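Local coordinates for conserved hypothetical protein (PDB 2AP3) that is of unknown function but belongs to a family of putative cell-wall binding lipoproteins and folds as a bundle of long helices, at residues 36-39 with 40-44; 116-119 with 120-124; 148-152 with 153-157. All blocks are in the same frame, centred on the assembly; numbering follows the deposited sequence.

Contact 1: residues 36-39 with 40-44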
loop_
_atom_site.group_PDB
_atom_site.type_symbol
_atom_site.label_atom_id
_atom_site.label_comp_id
_atom_site.label_asym_id
_atom_site.label_seq_id
_atom_site.Cartn_x
_atom_site.Cartn_y
_atom_site.Cartn_z
ATOM N N LYS A 36 4.302 -5.991 5.137
ATOM C CA LYS A 36 5.753 -6.001 4.978
ATOM C C LYS A 36 6.242 -7.279 4.280
ATOM O O LYS A 36 7.114 -7.232 3.409
ATOM C CB LYS A 36 6.455 -5.828 6.329
ATOM C CG LYS A 36 6.335 -4.425 6.912
ATOM C CD LYS A 36 7.072 -3.382 6.076
ATOM C CE LYS A 36 7.201 -2.071 6.851
ATOM N NZ LYS A 36 7.636 -0.949 5.971
ATOM N N THR A 37 5.643 -8.417 4.631
ATOM C CA THR A 37 5.993 -9.704 4.019
ATOM C C THR A 37 5.622 -9.697 2.540
ATOM O O THR A 37 6.395 -10.176 1.687
ATOM C CB THR A 37 5.258 -10.859 4.738
ATOM O OG1 THR A 37 5.611 -10.835 6.124
ATOM C CG2 THR A 37 5.675 -12.224 4.164
ATOM N N VAL A 38 4.455 -9.140 2.224
ATOM C CA VAL A 38 4.061 -8.968 0.805
ATOM C C VAL A 38 5.113 -8.164 0.025
ATOM O O VAL A 38 5.529 -8.536 -1.080
ATOM C CB VAL A 38 2.682 -8.256 0.692
ATOM C CG1 VAL A 38 2.406 -7.844 -0.749
ATOM C CG2 VAL A 38 1.582 -9.154 1.264
ATOM N N GLY A 39 5.536 -7.040 0.588
ATOM C CA GLY A 39 6.576 -6.224 -0.033
ATOM C C GLY A 39 7.856 -6.981 -0.296
ATOM O O GLY A 39 8.446 -6.827 -1.362
ATOM N N LYS A 40 8.285 -7.798 0.665
ATOM C CA LYS A 40 9.483 -8.621 0.446
ATOM C C LYS A 40 9.281 -9.637 -0.677
ATOM O O LYS A 40 10.161 -9.843 -1.507
ATOM C CB LYS A 40 9.909 -9.318 1.728
ATOM C CG LYS A 40 10.464 -8.356 2.748
ATOM C CD LYS A 40 10.809 -9.097 4.029
ATOM C CE LYS A 40 11.104 -8.130 5.162
ATOM N NZ LYS A 40 11.692 -8.888 6.316
ATOM N N LYS A 41 8.104 -10.262 -0.709
ATOM C CA LYS A 41 7.839 -11.298 -1.705
ATOM C C LYS A 41 7.761 -10.669 -3.101
ATOM O O LYS A 41 8.281 -11.215 -4.069
ATOM C CB LYS A 41 6.537 -12.020 -1.371
ATOM C CG LYS A 41 6.659 -12.922 -0.146
ATOM C CD LYS A 41 7.356 -14.232 -0.442
ATOM C CE LYS A 41 7.789 -14.930 0.849
ATOM N NZ LYS A 41 6.708 -15.093 1.865
ATOM N N ILE A 42 7.131 -9.501 -3.203
ATOM C CA ILE A 42 7.081 -8.799 -4.475
ATOM C C ILE A 42 8.473 -8.325 -4.892
ATOM O O ILE A 42 8.846 -8.446 -6.067
ATOM C CB ILE A 42 6.042 -7.663 -4.459
ATOM C CG1 ILE A 42 4.637 -8.288 -4.424
ATOM C CG2 ILE A 42 6.175 -6.768 -5.714
ATOM C CD1 ILE A 42 3.553 -7.229 -4.218
ATOM N N ALA A 43 9.279 -7.903 -3.932
ATOM C CA ALA A 43 10.666 -7.520 -4.268
ATOM C C ALA A 43 11.461 -8.703 -4.844
ATOM O O ALA A 43 12.217 -8.551 -5.816
ATOM C CB ALA A 43 11.383 -6.912 -3.066
ATOM N N GLU A 44 11.288 -9.890 -4.266
ATOM C CA GLU A 44 11.910 -11.091 -4.806
ATOM C C GLU A 44 11.430 -11.346 -6.234
ATOM O O GLU A 44 12.238 -11.650 -7.120
ATOM C CB GLU A 44 11.649 -12.299 -3.911
ATOM C CG GLU A 44 12.215 -12.178 -2.492
ATOM C CD GLU A 44 13.709 -12.448 -2.399
ATOM O OE1 GLU A 44 14.297 -12.918 -3.391
ATOM O OE2 GLU A 44 14.285 -12.201 -1.306
#
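Ile42 N donates to Val38 O at 2.8 Å, the shortest of four successive i to i+4 backbone bonds, and the bond is nearly straight, with an N-H...O angle of 167°. Lys40 N, Lys41 N and Ala43 N reach in the same way to the carbonyl oxygens of Lys36, Thr37 and Gly39, as expected of a regular alpha-helix.

The side chains four residues apart then lie along the helix surface. Val38 and Ile42 run side by side and point the same way, Val38 CG1 touching Ile42 CD1 at 3.7 Å. Val38 CG1 stands anti to its own backbone N (chi1 169°), which brings that branch up to the end of Ile42. Along another line of the helix Lys41 runs beside Thr37, again pointing the same way. Its CG rests 3.3 Å from Thr37 O, and bends at chi2 and chi4 set NZ beside the methyl CG2 of Thr37, 3.8 Å away, a contact of ammonium with methyl and not a polar bond. Lys40, by contrast, stays extended beyond CG and carries NZ clear of the preceding turn. Ala43 CB sits 3.4 Å from Gly39 O.

Val38 is buried; from helix 33-50, Val38, Ile42 and Lys41 all reach Glu81 of helix 61-96, and Val38 also touches Lys84 there.

Contact 2: residues 116-119 with 120-124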
loop_
_atom_site.group_PDB
_atom_site.type_symbol
_atom_site.label_atom_id
_atom_site.label_comp_id
_atom_site.label_asym_id
_atom_site.label_seq_id
_atom_site.Cartn_x
_atom_site.Cartn_y
_atom_site.Cartn_z
ATOM N N LYS A 116 -10.516 13.727 16.370
ATOM C CA LYS A 116 -11.289 13.713 15.141
ATOM C C LYS A 116 -10.369 13.941 13.941
ATOM O O LYS A 116 -10.568 13.346 12.885
ATOM C CB LYS A 116 -12.417 14.749 15.184
ATOM C CG LYS A 116 -13.521 14.376 16.168
ATOM C CD LYS A 116 -14.748 15.269 16.059
ATOM C CE LYS A 116 -15.853 14.765 16.988
ATOM N NZ LYS A 116 -17.017 15.701 17.097
ATOM N N GLN A 117 -9.339 14.766 14.133
ATOM C CA GLN A 117 -8.372 15.063 13.077
ATOM C C GLN A 117 -7.493 13.846 12.770
ATOM O O GLN A 117 -7.229 13.556 11.602
ATOM C CB GLN A 117 -7.532 16.307 13.432
ATOM C CG GLN A 117 -6.343 16.599 12.508
ATOM C CD GLN A 117 -6.739 16.897 11.074
ATOM O OE1 GLN A 117 -7.900 17.203 10.780
ATOM N NE2 GLN A 117 -5.761 16.831 10.167
ATOM N N LEU A 118 -7.048 13.139 13.806
ATOM C CA LEU A 118 -6.318 11.886 13.598
ATOM C C LEU A 118 -7.177 10.876 12.834
ATOM O O LEU A 118 -6.684 10.226 11.897
ATOM C CB LEU A 118 -5.824 11.299 14.922
ATOM C CG LEU A 118 -5.128 9.927 14.883
ATOM C CD1 LEU A 118 -3.912 9.889 13.919
ATOM C CD2 LEU A 118 -4.717 9.552 16.283
ATOM N N ASP A 119 -8.450 10.754 13.224
ATOM C CA ASP A 119 -9.414 9.887 12.521
ATOM C C ASP A 119 -9.595 10.258 11.064
ATOM O O ASP A 119 -9.758 9.395 10.203
ATOM C CB ASP A 119 -10.792 9.933 13.184
ATOM C CG ASP A 119 -10.941 8.937 14.294
ATOM O OD1 ASP A 119 -10.111 8.004 14.401
ATOM O OD2 ASP A 119 -11.912 9.102 15.081
ATOM N N ASP A 120 -9.593 11.553 10.787
ATOM C CA ASP A 120 -9.757 12.013 9.422
ATOM C C ASP A 120 -8.547 11.696 8.564
ATOM O O ASP A 120 -8.696 11.410 7.387
ATOM C CB ASP A 120 -10.061 13.511 9.386
ATOM C CG ASP A 120 -11.426 13.837 9.951
ATOM O OD1 ASP A 120 -12.317 12.958 9.961
ATOM O OD2 ASP A 120 -11.617 14.992 10.377
ATOM N N VAL A 121 -7.360 11.765 9.161
ATOM C CA VAL A 121 -6.125 11.447 8.458
ATOM C C VAL A 121 -6.028 9.946 8.228
ATOM O O VAL A 121 -5.576 9.522 7.167
ATOM C CB VAL A 121 -4.873 12.033 9.176
ATOM C CG1 VAL A 121 -3.567 11.667 8.453
ATOM C CG2 VAL A 121 -5.005 13.550 9.235
ATOM N N LEU A 122 -6.492 9.155 9.197
ATOM C CA LEU A 122 -6.560 7.707 9.006
ATOM C C LEU A 122 -7.551 7.354 7.893
ATOM O O LEU A 122 -7.262 6.489 7.055
ATOM C CB LEU A 122 -6.888 6.986 10.323
ATOM C CG LEU A 122 -5.729 6.918 11.322
ATOM C CD1 LEU A 122 -6.236 6.698 12.753
ATOM C CD2 LEU A 122 -4.730 5.823 10.965
ATOM N N LYS A 123 -8.697 8.040 7.852
ATOM C CA LYS A 123 -9.625 7.926 6.718
ATOM C C LYS A 123 -8.938 8.254 5.382
ATOM O O LYS A 123 -9.108 7.535 4.401
ATOM C CB LYS A 123 -10.869 8.819 6.920
ATOM C CG LYS A 123 -11.854 8.226 7.904
ATOM C CD LYS A 123 -12.704 9.275 8.612
ATOM C CE LYS A 123 -13.471 8.624 9.750
ATOM N NZ LYS A 123 -14.276 9.575 10.572
ATOM N N GLU A 124 -8.132 9.312 5.359
ATOM C CA GLU A 124 -7.420 9.693 4.138
ATOM C C GLU A 124 -6.397 8.603 3.756
ATOM O O GLU A 124 -6.167 8.349 2.555
ATOM C CB GLU A 124 -6.734 11.055 4.300
ATOM C CG GLU A 124 -6.254 11.657 2.984
ATOM C CD GLU A 124 -7.251 11.446 1.842
ATOM O OE1 GLU A 124 -8.362 12.015 1.892
ATOM O OE2 GLU A 124 -6.932 10.696 0.898
HETATM O O HOH W 1 -10.467 17.082 11.532
#
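The side-chain amide of Gln117 meets Val121 through its nitrogen, NE2 lying 3.5 Å from the methyl CG2, while its oxygen end is tied by water to the carboxylate of Asp120. That water donates to both Gln117 OE1 and Asp120 OD2, each at 2.7 Å, and so joins two flat groups whose own oxygens stay 4.3 Å apart (Gln117 OE1 to Asp120 OD2). With chi1 at 171° the Gln117 chain sets out away from its backbone N, and the bend that follows at chi2 (63°) swings the amide forward along the helix toward Val121. The hydrogen bond of NE2 goes to Glu191 OE1 on helix 157-195, so both ends of the amide are held and its rotation is probably fixed. Asp120 OD1 has Lys123 NZ at 4.0 Å, a long salt bridge.

All of this lies on one stretch of helix 109-150, part of a bundle of long helices, with regular i to i+4 backbone bonds such as Leu122 N to Leu118 O at 2.9 Å. Leu118 and Leu122 cross obliquely on the buried side, Leu118 CG approaching Leu122 CD1 at 4.0 Å. Both leucines pack on Tyr21 of helix 10-30, and Val121 meets Val188 and Glu191 of helix 157-195. Asp119 accepts a hydrogen bond at OD1 from the Tyr21 hydroxyl. Across the next turn the aliphatic part of Lys123 lies over Asp119 O, with CG at 3.3 Å, and Phe96 of helix 61-96 touches Asp119, Leu122 and Lys123.

Contact 3: residues 148-152 with 153-157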
loop_
_atom_site.group_PDB
_atom_site.type_symbol
_atom_site.label_atom_id
_atom_site.label_comp_id
_atom_site.label_asym_id
_atom_site.label_seq_id
_atom_site.Cartn_x
_atom_site.Cartn_y
_atom_site.Cartn_z
ATOM N N LYS A 148 2.187 -10.381 -23.236
ATOM C CA LYS A 148 1.251 -11.132 -24.074
ATOM C C LYS A 148 1.464 -10.821 -25.553
ATOM O O LYS A 148 1.388 -11.715 -26.410
ATOM C CB LYS A 148 -0.181 -10.839 -23.683
ATOM C CG LYS A 148 -0.611 -11.542 -22.405
ATOM C CD LYS A 148 -2.135 -11.356 -22.105
ATOM C CE LYS A 148 -3.075 -11.873 -23.217
ATOM N NZ LYS A 148 -4.496 -11.591 -22.876
ATOM N N TYR A 149 1.744 -9.553 -25.852
ATOM C CA TYR A 149 2.026 -9.161 -27.226
ATOM C C TYR A 149 3.271 -9.882 -27.761
ATOM O O TYR A 149 3.314 -10.331 -28.900
ATOM C CB TYR A 149 2.137 -7.637 -27.306
ATOM C CG TYR A 149 2.616 -7.108 -28.640
ATOM C CD1 TYR A 149 1.811 -7.169 -29.775
ATOM C CD2 TYR A 149 3.873 -6.532 -28.754
ATOM C CE1 TYR A 149 2.261 -6.681 -30.991
ATOM C CE2 TYR A 149 4.332 -6.024 -29.981
ATOM C CZ TYR A 149 3.512 -6.109 -31.094
ATOM O OH TYR A 149 3.934 -5.629 -32.322
ATOM N N LEU A 150 4.273 -10.052 -26.910
ATOM C CA LEU A 150 5.459 -10.817 -27.330
ATOM C C LEU A 150 5.199 -12.314 -27.543
ATOM O O LEU A 150 6.007 -12.973 -28.223
ATOM C CB LEU A 150 6.578 -10.695 -26.281
ATOM C CG LEU A 150 7.051 -9.284 -25.902
ATOM C CD1 LEU A 150 8.074 -9.348 -24.803
ATOM C CD2 LEU A 150 7.629 -8.559 -27.109
ATOM N N ASN A 151 4.139 -12.853 -26.920
ATOM C CA ASN A 151 3.803 -14.312 -26.914
ATOM C C ASN A 151 2.939 -14.740 -28.106
ATOM O O ASN A 151 2.324 -15.834 -28.122
ATOM C CB ASN A 151 3.091 -14.698 -25.599
ATOM C CG ASN A 151 3.064 -16.208 -25.348
ATOM O OD1 ASN A 151 4.049 -16.923 -25.607
ATOM N ND2 ASN A 151 1.945 -16.701 -24.836
ATOM N N GLN A 152 2.853 -13.865 -29.096
ATOM C CA GLN A 152 2.232 -14.235 -30.361
ATOM C C GLN A 152 3.201 -13.987 -31.486
ATOM O O GLN A 152 4.170 -13.257 -31.329
ATOM C CB GLN A 152 0.956 -13.437 -30.615
ATOM C CG GLN A 152 0.878 -12.083 -29.907
ATOM C CD GLN A 152 1.186 -10.880 -30.793
ATOM O OE1 GLN A 152 2.215 -10.809 -31.493
ATOM N NE2 GLN A 152 0.302 -9.888 -30.725
ATOM N N ASN A 153 2.900 -14.564 -32.641
ATOM C CA ASN A 153 3.762 -14.433 -33.805
ATOM C C ASN A 153 3.833 -12.996 -34.295
ATOM O O ASN A 153 2.872 -12.251 -34.156
ATOM C CB ASN A 153 3.231 -15.305 -34.939
ATOM C CG ASN A 153 3.284 -16.790 -34.622
ATOM O OD1 ASN A 153 4.139 -17.248 -33.852
ATOM N ND2 ASN A 153 2.374 -17.562 -35.234
ATOM N N ASP A 154 4.974 -12.614 -34.871
ATOM C CA ASP A 154 5.092 -11.334 -35.612
ATOM C C ASP A 154 5.052 -10.020 -34.778
ATOM O O ASP A 154 4.547 -8.982 -35.229
ATOM C CB ASP A 154 4.090 -11.315 -36.792
ATOM C CG ASP A 154 4.265 -12.507 -37.737
ATOM O OD1 ASP A 154 5.413 -12.779 -38.149
ATOM O OD2 ASP A 154 3.253 -13.171 -38.086
ATOM N N ALA A 155 5.603 -10.050 -33.566
ATOM C CA ALA A 155 5.747 -8.810 -32.781
ATOM C C ALA A 155 6.767 -7.908 -33.469
ATOM O O ALA A 155 7.755 -8.411 -34.033
ATOM C CB ALA A 155 6.184 -9.114 -31.324
ATOM N N THR A 156 6.505 -6.594 -33.428
ATOM C CA THR A 156 7.412 -5.591 -34.004
ATOM C C THR A 156 7.973 -4.623 -32.947
ATOM O O THR A 156 7.395 -4.453 -31.862
ATOM C CB THR A 156 6.706 -4.746 -35.084
ATOM O OG1 THR A 156 5.833 -3.809 -34.455
ATOM C CG2 THR A 156 5.912 -5.645 -36.066
ATOM N N GLN A 157 9.088 -3.973 -33.278
ATOM C CA GLN A 157 9.631 -2.922 -32.418
ATOM C C GLN A 157 8.652 -1.775 -32.189
ATOM O O GLN A 157 8.536 -1.271 -31.081
ATOM C CB GLN A 157 10.958 -2.365 -32.943
ATOM C CG GLN A 157 11.659 -1.511 -31.894
ATOM C CD GLN A 157 12.112 -2.352 -30.716
ATOM O OE1 GLN A 157 12.802 -3.348 -30.913
ATOM N NE2 GLN A 157 11.760 -1.940 -29.493
HETATM O O HOH W 2 6.628 -12.419 -32.137
#
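Hydrogen bonding to the Tyr149 hydroxyl joins the end of one helix to the approach of the next. Thr156 N donates to Tyr149 OH at 3.0 Å in an almost straight bond, with an N-H...O angle of 174°. Thr156 OG1 lies 3.4 Å from Tyr149 OH, at most a weak bond; its stronger partner is Gly159 N, from which it accepts. A chi1 of 172° turns the tyrosine ring away from its own main-chain nitrogen and out across the loop.

Water supplies a second polar link. It donates to Gln152 O at 2.7 Å and accepts from Ala155 N at 3.0 Å, bridging backbone groups on the two sides of Asn153 and Asp154.

The loop these bonds brace is the connection of a helical hairpin, between helix 109-150 and helix 157-195. Thr156 is the N-cap of the second helix: its chi1 of 75° places OG1 between the backbone N and the carbonyl carbon, from where it caps Gly159 N.

The Tyr149 ring has contacts of its own. The Ala155 methyl sits over one face in a CH-pi contact, with CB 4.3 Å from the ring centroid and 3.8 Å from Tyr149 CE2. Thr156 O lies in the plane of the ring, at its edge, 3.9 Å from CE2. The ring further makes a cation-pi contact with Lys163 of helix 157-195.

Purely apolar is the approach of Leu150 CD2 to Ala155 CB, at the looser distance of 4.5 Å; the leucine also packs on Val68 of helix 61-96.

Overall arrangement
Contacts 1 and 2 are successive turns within single helices, 33-50 and 109-150, whereas contact 3 lies where helix 109-150 gives way to the loop before helix 157-195. Contact 2 is partly buried, its apolar side meeting three other helices, with one carboxylate bonded to a tyrosine of a neighbouring helix and another to water. Contact 1 is a surface turn, rich in lysine, with one buried valine against helix 61-96. At contact 3, also superficial, an aromatic hydroxyl, a water and an N-cap take over across the loop from the i to i+4 bonds that join the segments elsewhere. Contacts 2 and 3 share helix 109-150, yet their centres lie about 48 Å apart.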